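Local structure of aminotransferase (Psychrobacter arcticus 273-4, 3IF2) at the interface of chains A and B. The protein is a pyridoxal 5'-phosphate-dependent class I/II aminotransferase that moves amino groups between amino acids and keto acids, possibly acting as a valine-pyruvate transaminase. Numbering follows the deposited sequence. Chains: chain A/B, Aminotransferase.

Contact 1: the interface of chains A and B. Residues chain A 302-306; chain B 113, 116, 283.
B:Gln116 reaches across to the C-terminal turn of a helix in chain A and hydrogen-bonds to backbone there: its side-chain amide nitrogen NE2 donates to the carbonyl O of A:Val303 at 2.8 Å. The bond is almost straight, 173° at the hydrogen, and the acceptor lies in the plane of the amide, although NE2 itself is tilted somewhat from the carbonyl plane. With CG anti to the backbone N (chi1 -171°) and a bend at chi2, the chain turns its amide toward the helix end. A second bond to backbone comes from the guanidinium of B:Arg283, whose NH1 meets A:Asn305 O at 2.6 Å. That oxygen sits at the edge of the guanidinium, in its plane, but the angle at the hydrogen is a poor 119°. A water bridges the two asparagine side chains, 2.6 Å from A:Asn305 OD1 and 2.8 Å from B:Asn113 ND2. The apolar part is slight: A:Leu306 CD1 lies 4.0 Å from B:Gln116 CD, the two side chains crossing at about a right angle. Both B:Gln116 and B:Arg283 also belong to the pyridoxal phosphate pocket, so chain A backs cofactor-site residues of its neighbour. In the fold, helix 291-305 of chain A ends here and passes into the loop at A:Leu306, facing the start of helix 115-126 of chain B.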
loop_
_atom_site.group_PDB
_atom_site.type_symbol
_atom_site.label_atom_id
_atom_site.label_comp_id
_atom_site.label_asym_id
_atom_site.label_seq_id
_atom_site.Cartn_x
_atom_site.Cartn_y
_atom_site.Cartn_z
ATOM N N ALA A 302 -7.394 -2.326 6.179
ATOM C CA ALA A 302 -8.557 -3.085 5.640
ATOM C C ALA A 302 -9.197 -2.422 4.423
ATOM O O ALA A 302 -9.430 -3.078 3.435
ATOM C CB ALA A 302 -9.613 -3.313 6.710
ATOM N N VAL A 303 -9.419 -1.114 4.483
ATOM C CA VAL A 303 -10.115 -0.397 3.414
ATOM C C VAL A 303 -9.178 -0.058 2.248
ATOM O O VAL A 303 -9.511 -0.303 1.091
ATOM C CB VAL A 303 -10.824 0.898 3.968
ATOM C CG1 VAL A 303 -11.574 1.610 2.869
ATOM C CG2 VAL A 303 -11.776 0.556 5.094
ATOM N N VAL A 304 -8.011 0.493 2.561
ATOM C CA VAL A 304 -7.057 0.935 1.531
ATOM C C VAL A 304 -6.271 -0.193 0.895
ATOM O O VAL A 304 -6.034 -0.148 -0.317
ATOM C CB VAL A 304 -6.062 1.968 2.099
ATOM C CG1 VAL A 304 -5.022 2.408 1.032
ATOM C CG2 VAL A 304 -6.835 3.198 2.635
ATOM N N ASN A 305 -5.916 -1.208 1.691
ATOM C CA ASN A 305 -5.025 -2.299 1.267
ATOM C C ASN A 305 -5.508 -3.741 1.389
ATOM O O ASN A 305 -4.831 -4.639 0.880
ATOM C CB ASN A 305 -3.748 -2.206 2.134
ATOM C CG ASN A 305 -2.978 -0.933 1.916
ATOM O OD1 ASN A 305 -2.899 -0.436 0.799
ATOM N ND2 ASN A 305 -2.357 -0.426 2.974
ATOM N N LEU A 306 -6.631 -3.975 2.068
ATOM C CA LEU A 306 -7.140 -5.319 2.425
ATOM C C LEU A 306 -6.241 -5.814 3.583
ATOM O O LEU A 306 -6.698 -5.954 4.714
ATOM C CB LEU A 306 -7.232 -6.280 1.222
ATOM C CG LEU A 306 -8.404 -7.253 1.164
ATOM C CD1 LEU A 306 -9.704 -6.446 1.127
ATOM C CD2 LEU A 306 -8.343 -8.109 -0.082
ATOM N N ASN B 113 -0.490 -1.962 -4.473
ATOM C CA ASN B 113 -0.404 -2.945 -3.375
ATOM C C ASN B 113 -1.689 -3.767 -3.243
ATOM O O ASN B 113 -2.385 -3.702 -2.232
ATOM C CB ASN B 113 -0.010 -2.261 -2.062
ATOM C CG ASN B 113 1.372 -1.668 -2.132
ATOM O OD1 ASN B 113 2.205 -2.146 -2.910
ATOM N ND2 ASN B 113 1.634 -0.618 -1.342
ATOM N N GLN B 116 -7.141 -3.886 -4.358
ATOM C CA GLN B 116 -7.828 -3.064 -3.353
ATOM C C GLN B 116 -7.262 -1.649 -3.297
ATOM O O GLN B 116 -8.020 -0.678 -3.226
ATOM C CB GLN B 116 -7.740 -3.706 -1.967
ATOM C CG GLN B 116 -8.615 -3.030 -0.854
ATOM C CD GLN B 116 -10.122 -3.123 -1.111
ATOM O OE1 GLN B 116 -10.595 -3.984 -1.865
ATOM N NE2 GLN B 116 -10.876 -2.257 -0.470
ATOM N N ARG B 283 0.445 -9.004 -2.428
ATOM C CA ARG B 283 -0.234 -7.694 -2.600
ATOM C C ARG B 283 0.204 -7.009 -3.883
ATOM O O ARG B 283 0.868 -5.973 -3.844
ATOM C CB ARG B 283 -0.023 -6.736 -1.394
ATOM C CG ARG B 283 -0.110 -7.343 0.027
ATOM C CD ARG B 283 -1.458 -7.533 0.607
ATOM N NE ARG B 283 -2.280 -8.205 -0.338
ATOM C CZ ARG B 283 -3.379 -7.753 -0.946
ATOM N NH1 ARG B 283 -3.999 -6.613 -0.642
ATOM N NH2 ARG B 283 -3.900 -8.543 -1.854
HETATM O O HOH W 1 -0.500 0.479 0.167
#

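Contact 2: the interface of chains A and B. Residues chain A 3-5, 8; chain B 125-126, 292, 296, 300.
A:Phe4, in the N-terminal arm of this class I/II aminotransferase, lays its ring against B:Leu125 and B:Phe126 at the end of helix 115-126 of the other subunit. Methyl CD1 of B:Leu125 covers one face of the A:Phe4 ring, 3.3 Å from its centroid in a CH-pi contact. B:Leu125 CG stands anti to its own backbone nitrogen (chi1 172°), which carries the methyl up to that face. The two phenylalanine rings meet edge-to-face, with planes at 69° and centroids 5.6 Å apart; the CE1 corner of B:Phe126 comes in at the edge of A:Phe4, in its plane. Farther round the same rim, B:Lys292 O also lies in the ring plane, 3.8 Å from A:Phe4 CZ. The lysine's aliphatic chain runs past the phenylalanine in the opposite direction, while B:Ala296 CB lies 4.1 Å from A:Phe4 CE2. Next to the ring, the backbone N of A:Ser5 donates to B:Leu125 O at 3.0 Å, approaching from above the carbonyl plane. A:Ser5 OG accepts from A:Gly8 N at 3.2 Å, capping the N-terminus of helix 6-12. A:Gly8 CA packs 3.5 Å from B:Leu125 CD1, and the CE methyl of selenomethionine B:Met300 touches the same CA from beside the leucine.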
loop_
_atom_site.group_PDB
_atom_site.type_symbol
_atom_site.label_atom_id
_atom_site.label_comp_id
_atom_site.label_asym_id
_atom_site.label_seq_id
_atom_site.Cartn_x
_atom_site.Cartn_y
_atom_site.Cartn_z
ATOM N N LYS A 3 -11.987 13.249 -16.944
ATOM C CA LYS A 3 -12.164 14.316 -15.955
ATOM C C LYS A 3 -12.017 13.707 -14.563
ATOM O O LYS A 3 -12.675 12.707 -14.240
ATOM C CB LYS A 3 -13.501 15.015 -16.171
ATOM C CG LYS A 3 -13.486 15.824 -17.472
ATOM C CD LYS A 3 -14.854 16.092 -18.038
ATOM C CE LYS A 3 -14.759 16.576 -19.512
ATOM N NZ LYS A 3 -14.331 15.477 -20.469
ATOM N N PHE A 4 -11.122 14.301 -13.770
ATOM C CA PHE A 4 -10.831 13.844 -12.427
ATOM C C PHE A 4 -11.494 14.677 -11.345
ATOM O O PHE A 4 -11.859 15.826 -11.557
ATOM C CB PHE A 4 -9.324 13.877 -12.149
ATOM C CG PHE A 4 -8.471 13.034 -13.073
ATOM C CD1 PHE A 4 -8.935 11.853 -13.691
ATOM C CD2 PHE A 4 -7.112 13.353 -13.193
ATOM C CE1 PHE A 4 -8.080 11.073 -14.492
ATOM C CE2 PHE A 4 -6.238 12.569 -13.979
ATOM C CZ PHE A 4 -6.730 11.430 -14.634
ATOM N N SER A 5 -11.591 14.079 -10.159
ATOM C CA SER A 5 -12.124 14.725 -8.967
ATOM C C SER A 5 -11.091 15.724 -8.449
ATOM O O SER A 5 -10.007 15.850 -9.023
ATOM C CB SER A 5 -12.407 13.677 -7.889
ATOM O OG SER A 5 -11.207 13.100 -7.402
ATOM N N GLY A 8 -8.139 13.768 -7.138
ATOM C CA GLY A 8 -7.336 13.405 -8.300
ATOM C C GLY A 8 -6.494 14.538 -8.857
ATOM O O GLY A 8 -5.316 14.337 -9.155
ATOM N N LEU B 125 -10.254 8.962 -7.466
ATOM C CA LEU B 125 -9.816 9.742 -8.657
ATOM C C LEU B 125 -11.020 10.101 -9.555
ATOM O O LEU B 125 -10.977 11.120 -10.244
ATOM C CB LEU B 125 -8.727 8.982 -9.463
ATOM C CG LEU B 125 -8.234 9.495 -10.836
ATOM C CD1 LEU B 125 -7.696 10.897 -10.769
ATOM C CD2 LEU B 125 -7.166 8.574 -11.422
ATOM N N PHE B 126 -12.063 9.257 -9.553
ATOM C CA PHE B 126 -13.280 9.452 -10.366
ATOM C C PHE B 126 -14.576 9.692 -9.583
ATOM O O PHE B 126 -15.600 9.868 -10.183
ATOM C CB PHE B 126 -13.442 8.267 -11.331
ATOM C CG PHE B 126 -12.354 8.191 -12.365
ATOM C CD1 PHE B 126 -12.236 9.182 -13.328
ATOM C CD2 PHE B 126 -11.446 7.128 -12.397
ATOM C CE1 PHE B 126 -11.208 9.146 -14.288
ATOM C CE2 PHE B 126 -10.418 7.066 -13.380
ATOM C CZ PHE B 126 -10.301 8.071 -14.321
ATOM N N LYS B 292 -2.895 8.746 -19.283
ATOM C CA LYS B 292 -3.376 9.756 -18.341
ATOM C C LYS B 292 -3.775 9.150 -16.976
ATOM O O LYS B 292 -3.520 9.767 -15.946
ATOM C CB LYS B 292 -4.499 10.617 -18.995
ATOM C CG LYS B 292 -4.843 11.895 -18.243
ATOM C CD LYS B 292 -5.939 12.775 -18.949
ATOM C CE LYS B 292 -6.583 13.815 -17.989
ATOM N NZ LYS B 292 -5.546 14.592 -17.217
ATOM N N ALA B 296 -1.595 9.303 -13.129
ATOM C CA ALA B 296 -2.308 9.631 -11.886
ATOM C C ALA B 296 -2.010 8.588 -10.791
ATOM O O ALA B 296 -1.605 8.941 -9.660
ATOM C CB ALA B 296 -3.822 9.778 -12.131
HETATM N N MSE B 300 0.093 8.996 -7.334
HETATM C CA MSE B 300 -0.530 8.563 -6.079
HETATM C C MSE B 300 0.380 7.564 -5.321
HETATM O O MSE B 300 0.603 7.746 -4.118
HETATM C CB MSE B 300 -1.941 8.018 -6.315
HETATM C CG MSE B 300 -2.983 9.123 -6.620
HETATM SE SE MSE B 300 -4.722 8.342 -6.982
HETATM C CE MSE B 300 -5.740 9.950 -7.404
#

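Contact 3: the interface of chains A and B. Residues chain A 56, 59-60, 70, 72, 76, 311; chain B 53, 56.
The rings of A:Tyr56 and B:Tyr56 stack face to face across the two-fold axis of this class I/II aminotransferase dimer, 3.9 Å between centroids and 14° between planes. Each CZ lies over the centre of the other ring, and the two side chains run antiparallel, each phenol pointing toward the other's backbone. The other face of B:Tyr56 is covered by A:Ala72 CB, 3.9 Å from the ring centroid and offset toward the rim, while B:Tyr56 O lies in plane at the edge of the A:Tyr56 ring. A:Phe311 brings CZ to 3.4 Å from B:Tyr56 CE1, and B:Tyr56 OH sits at the edge of the phenylalanine ring. Reciprocal hydrogen bonds clasp the stack: A:Tyr56 OH donates to B:Tyr56 O at 2.6 Å, and B:Tyr56 OH to A:Tyr56 O likewise. In both copies CG is anti to the backbone N (chi1 -179° in A:Tyr56), extending the phenol over the facing helix to its carbonyl. Replacing A:Tyr56 with an alanine would probably leave B:Tyr56 O without its phenol partner and open a gap against the B:Tyr56 ring. Selenomethionine A:Met76 touches B:Tyr56 CD1 through CE, and B:Leu53 CD1 packs against A:Ser70 OG and the carbonyl of A:Gly60.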
loop_
_atom_site.group_PDB
_atom_site.type_symbol
_atom_site.label_atom_id
_atom_site.label_comp_id
_atom_site.label_asym_id
_atom_site.label_seq_id
_atom_site.Cartn_x
_atom_site.Cartn_y
_atom_site.Cartn_z
ATOM N N TYR A 56 16.291 -16.350 2.954
ATOM C CA TYR A 56 15.416 -16.614 1.804
ATOM C C TYR A 56 15.376 -18.088 1.418
ATOM O O TYR A 56 14.297 -18.640 1.191
ATOM C CB TYR A 56 15.923 -15.811 0.610
ATOM C CG TYR A 56 15.148 -15.930 -0.679
ATOM C CD1 TYR A 56 14.100 -15.061 -0.948
ATOM C CD2 TYR A 56 15.500 -16.857 -1.647
ATOM C CE1 TYR A 56 13.383 -15.142 -2.131
ATOM C CE2 TYR A 56 14.790 -16.957 -2.850
ATOM C CZ TYR A 56 13.729 -16.092 -3.095
ATOM O OH TYR A 56 13.043 -16.147 -4.284
ATOM N N LEU A 59 13.689 -20.246 4.284
ATOM C CA LEU A 59 12.211 -20.160 4.190
ATOM C C LEU A 59 11.575 -21.010 3.070
ATOM O O LEU A 59 10.409 -21.361 3.171
ATOM C CB LEU A 59 11.724 -18.727 4.035
ATOM C CG LEU A 59 11.940 -17.790 5.206
ATOM C CD1 LEU A 59 11.292 -16.467 4.798
ATOM C CD2 LEU A 59 11.347 -18.319 6.512
ATOM N N GLY A 60 12.323 -21.299 2.013
ATOM C CA GLY A 60 11.859 -22.161 0.925
ATOM C C GLY A 60 12.255 -23.633 1.036
ATOM O O GLY A 60 11.720 -24.446 0.284
ATOM N N SER A 70 6.360 -24.996 2.341
ATOM C CA SER A 70 7.401 -24.211 3.012
ATOM C C SER A 70 6.878 -22.870 3.560
ATOM O O SER A 70 5.819 -22.410 3.161
ATOM C CB SER A 70 8.578 -23.951 2.069
ATOM O OG SER A 70 8.145 -23.362 0.864
ATOM N N ALA A 72 7.915 -19.854 3.031
ATOM C CA ALA A 72 7.817 -18.968 1.882
ATOM C C ALA A 72 6.463 -19.135 1.185
ATOM O O ALA A 72 5.782 -18.143 0.943
ATOM C CB ALA A 72 8.976 -19.201 0.912
HETATM N N MSE A 76 3.432 -16.382 1.105
HETATM C CA MSE A 76 2.871 -16.013 -0.225
HETATM C C MSE A 76 1.361 -16.298 -0.444
HETATM O O MSE A 76 0.643 -15.497 -1.047
HETATM C CB MSE A 76 3.535 -16.879 -1.308
HETATM C CG MSE A 76 4.587 -16.246 -2.098
HETATM SE SE MSE A 76 5.320 -17.596 -3.268
HETATM C CE MSE A 76 6.737 -17.915 -2.004
ATOM N N PHE A 311 6.032 -10.272 2.734
ATOM C CA PHE A 311 7.262 -10.958 2.469
ATOM C C PHE A 311 8.468 -10.374 3.189
ATOM O O PHE A 311 9.419 -11.118 3.512
ATOM C CB PHE A 311 7.515 -11.250 0.979
ATOM C CG PHE A 311 8.164 -12.575 0.809
ATOM C CD1 PHE A 311 7.374 -13.745 0.823
ATOM C CD2 PHE A 311 9.545 -12.694 0.833
ATOM C CE1 PHE A 311 7.964 -15.019 0.776
ATOM C CE2 PHE A 311 10.163 -13.964 0.776
ATOM C CZ PHE A 311 9.372 -15.127 0.760
ATOM N N LEU B 53 7.191 -22.519 -5.839
ATOM C CA LEU B 53 8.423 -22.894 -5.110
ATOM C C LEU B 53 9.649 -23.012 -6.068
ATOM O O LEU B 53 10.749 -22.575 -5.747
ATOM C CB LEU B 53 8.217 -24.159 -4.253
ATOM C CG LEU B 53 9.346 -24.424 -3.248
ATOM C CD1 LEU B 53 9.533 -23.210 -2.296
ATOM C CD2 LEU B 53 9.119 -25.710 -2.473
ATOM N N TYR B 56 10.571 -19.421 -7.086
ATOM C CA TYR B 56 11.211 -18.858 -5.874
ATOM C C TYR B 56 12.688 -19.245 -5.699
ATOM O O TYR B 56 13.548 -18.394 -5.453
ATOM C CB TYR B 56 10.429 -19.329 -4.645
ATOM C CG TYR B 56 10.900 -18.807 -3.328
ATOM C CD1 TYR B 56 10.435 -17.594 -2.854
ATOM C CD2 TYR B 56 11.769 -19.546 -2.530
ATOM C CE1 TYR B 56 10.830 -17.112 -1.613
ATOM C CE2 TYR B 56 12.190 -19.070 -1.274
ATOM C CZ TYR B 56 11.722 -17.846 -0.820
ATOM O OH TYR B 56 12.131 -17.378 0.395
#

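Between the centres of their C-alpha atoms, contact 1 lies about 19 Å from contact 2 and 22 Å from contact 3; contacts 2 and 3 are about 37 Å apart. Contacts 1 and 2 share helix 115-126 of chain B, its first turn in one and its last in the other, and the helix starting at residue 291, from chain A and chain B respectively. Contact 3 uses helices 46-60, 71-77 and 311-321. Two-fold symmetry repeats contacts 1 and 2 elsewhere, whereas contact 3 straddles the axis, its tyrosine pair mapping onto itself and its flanking contacts recurring with chains exchanged, consistent with a dimer whose interface borders both cofactor sites.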